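Long-range contact in hydratase ChsH1 (Mycobacterium tuberculosis, PDB 4W78), which hydrates the side-chain double bond of a steroid enoyl-CoA thioester during cholesterol side-chain degradation, working in complex with ChsH2: residues His110-Leu114 and Val150-Val155. Residues are numbered along the deposited sequence; the frame is centred on the assembly and turned at random.
Sequences HRYLL and VGDEDV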
loop_
_atom_site.group_PDB
_atom_site.type_symbol
_atom_site.label_atom_id
_atom_site.label_comp_id
_atom_site.label_asym_id
_atom_site.label_seq_id
_atom_site.Cartn_x
_atom_site.Cartn_y
_atom_site.Cartn_z
ATOM N N HIS A 110 2.965 7.142 24.634
ATOM C CA HIS A 110 2.408 7.649 25.888
ATOM C C HIS A 110 1.001 7.122 26.154
ATOM O O HIS A 110 0.626 6.892 27.307
ATOM C CB HIS A 110 2.435 9.172 25.921
ATOM C CG HIS A 110 3.805 9.748 25.746
ATOM N ND1 HIS A 110 4.877 9.365 26.522
ATOM C CD2 HIS A 110 4.279 10.678 24.881
ATOM C CE1 HIS A 110 5.954 10.031 26.140
ATOM N NE2 HIS A 110 5.617 10.836 25.148
ATOM N N ARG A 111 0.233 6.948 25.083
ATOM C CA ARG A 111 -1.086 6.328 25.142
ATOM C C ARG A 111 -1.433 5.774 23.771
ATOM O O ARG A 111 -0.723 6.029 22.787
ATOM C CB ARG A 111 -2.163 7.336 25.576
ATOM C CG ARG A 111 -2.405 8.494 24.602
ATOM C CD ARG A 111 -3.729 9.163 24.940
ATOM N NE ARG A 111 -3.978 10.378 24.170
ATOM C CZ ARG A 111 -4.643 10.419 23.020
ATOM N NH1 ARG A 111 -5.110 9.307 22.465
ATOM N NH2 ARG A 111 -4.825 11.586 22.413
ATOM N N TYR A 112 -2.525 5.018 23.710
ATOM C CA TYR A 112 -3.051 4.496 22.460
ATOM C C TYR A 112 -3.909 5.565 21.783
ATOM O O TYR A 112 -4.595 6.351 22.456
ATOM C CB TYR A 112 -3.892 3.231 22.726
ATOM C CG TYR A 112 -3.067 1.976 22.943
ATOM C CD1 TYR A 112 -2.161 1.883 24.002
ATOM C CD2 TYR A 112 -3.199 0.887 22.101
ATOM C CE1 TYR A 112 -1.396 0.736 24.193
ATOM C CE2 TYR A 112 -2.461 -0.269 22.291
ATOM C CZ TYR A 112 -1.553 -0.336 23.329
ATOM O OH TYR A 112 -0.810 -1.482 23.499
ATOM N N LEU A 113 -3.860 5.605 20.455
ATOM C CA LEU A 113 -4.657 6.562 19.681
ATOM C C LEU A 113 -5.965 5.970 19.171
ATOM O O LEU A 113 -6.068 4.765 18.912
ATOM C CB LEU A 113 -3.846 7.077 18.494
ATOM C CG LEU A 113 -2.476 7.638 18.852
ATOM C CD1 LEU A 113 -1.785 8.075 17.571
ATOM C CD2 LEU A 113 -2.600 8.793 19.854
ATOM N N LEU A 114 -6.960 6.832 19.000
ATOM C CA LEU A 114 -8.268 6.427 18.499
ATOM C C LEU A 114 -8.487 6.898 17.063
ATOM O O LEU A 114 -8.038 7.981 16.693
ATOM C CB LEU A 114 -9.359 7.037 19.381
ATOM C CG LEU A 114 -9.302 6.689 20.867
ATOM C CD1 LEU A 114 -10.192 7.649 21.658
ATOM C CD2 LEU A 114 -9.771 5.253 21.063
ATOM N N VAL A 150 -1.180 15.092 19.471
ATOM C CA VAL A 150 -2.557 15.280 19.041
ATOM C C VAL A 150 -2.953 16.590 19.694
ATOM O O VAL A 150 -3.027 16.680 20.917
ATOM C CB VAL A 150 -3.462 14.131 19.501
ATOM C CG1 VAL A 150 -4.928 14.464 19.224
ATOM C CG2 VAL A 150 -3.062 12.822 18.796
ATOM N N GLY A 151 -3.148 17.627 18.883
ATOM C CA GLY A 151 -3.275 18.972 19.419
ATOM C C GLY A 151 -1.979 19.353 20.115
ATOM O O GLY A 151 -0.897 19.245 19.532
ATOM N N ASP A 152 -2.083 19.778 21.370
ATOM C CA ASP A 152 -0.904 20.141 22.153
ATOM C C ASP A 152 -0.436 19.013 23.076
ATOM O O ASP A 152 0.431 19.221 23.924
ATOM C CB ASP A 152 -1.190 21.387 22.997
ATOM C CG ASP A 152 -1.302 22.647 22.163
ATOM O OD1 ASP A 152 -0.567 22.766 21.157
ATOM O OD2 ASP A 152 -2.122 23.522 22.520
ATOM N N GLU A 153 -1.010 17.824 22.911
ATOM C CA GLU A 153 -0.715 16.701 23.795
ATOM C C GLU A 153 0.318 15.779 23.163
ATOM O O GLU A 153 0.088 15.244 22.080
ATOM C CB GLU A 153 -1.993 15.903 24.078
ATOM C CG GLU A 153 -1.775 14.619 24.887
ATOM C CD GLU A 153 -2.960 13.667 24.823
ATOM O OE1 GLU A 153 -3.921 13.948 24.072
ATOM O OE2 GLU A 153 -2.931 12.634 25.525
ATOM N N ASP A 154 1.442 15.561 23.843
ATOM C CA ASP A 154 2.428 14.604 23.348
ATOM C C ASP A 154 1.864 13.197 23.481
ATOM O O ASP A 154 1.430 12.797 24.570
ATOM C CB ASP A 154 3.739 14.683 24.138
ATOM C CG ASP A 154 4.501 15.973 23.907
ATOM O OD1 ASP A 154 4.057 16.826 23.113
ATOM O OD2 ASP A 154 5.573 16.126 24.530
ATOM N N VAL A 155 1.871 12.443 22.389
ATOM C CA VAL A 155 1.316 11.085 22.421
ATOM C C VAL A 155 2.351 9.995 22.151
ATOM O O VAL A 155 2.123 8.835 22.474
ATOM C CB VAL A 155 0.126 10.903 21.455
ATOM C CG1 VAL A 155 -1.041 11.810 21.871
ATOM C CG2 VAL A 155 0.535 11.186 20.011
HETATM O O HOH W 1 7.131 13.231 24.433
HETATM O O HOH W 2 0.927 6.616 20.800
#
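A two-pronged salt bridge between Arg-111 and Glu-153, backed by a small apolar cluster, ties the loop leaving strand 99-109 to the tight hairpin that joins strands 139-150 and 153-165 of the antiparallel hot-dog sheet. The hairpin turns through a type II' bend from Val-150 to Glu-153, with Gly-151 at positive phi. The guanidinium of Arg-111 meets the carboxylate side-on: NE gives a nearly straight bond to OE2 of Glu-153 (2.8 Å), and Arg-111 NH2 bonds to OE1 of the same glutamate at 3.0 Å. Both oxygens lie close to the guanidinium plane, yet the two flat groups are twisted 36° apart, and the nitrogens reach the carboxylate from above its plane. With CG anti to the backbone N (chi1 174°), the extended chain of Glu-153 carries its carboxylate to the arginine. Arg-111 NH1 turns back to Tyr-112 O and also forms a salt bridge with Glu-117. Val-155 CG1 lies over one face of the guanidinium, 3.8 Å from Arg-111 NH2. Leu-113 brings CD2 to 3.8 Å from Val-155 CB, the two side chains crossing at about a right angle, and also touches CG2 of Val-150. Where the loop begins, His-110 N donates to Val-155 O at 2.9 Å, continuing the pairing of strands 99-109 and 153-165; a water bridges that carbonyl to Arg-111 O. A second water links His-110 NE2 with OD2 of Asp-154, whose OD1 is held by Gln-149. With all three guanidinium nitrogens engaged, Arg-111 is fixed in rotation, its charge probably shared between Glu-153 and Glu-117.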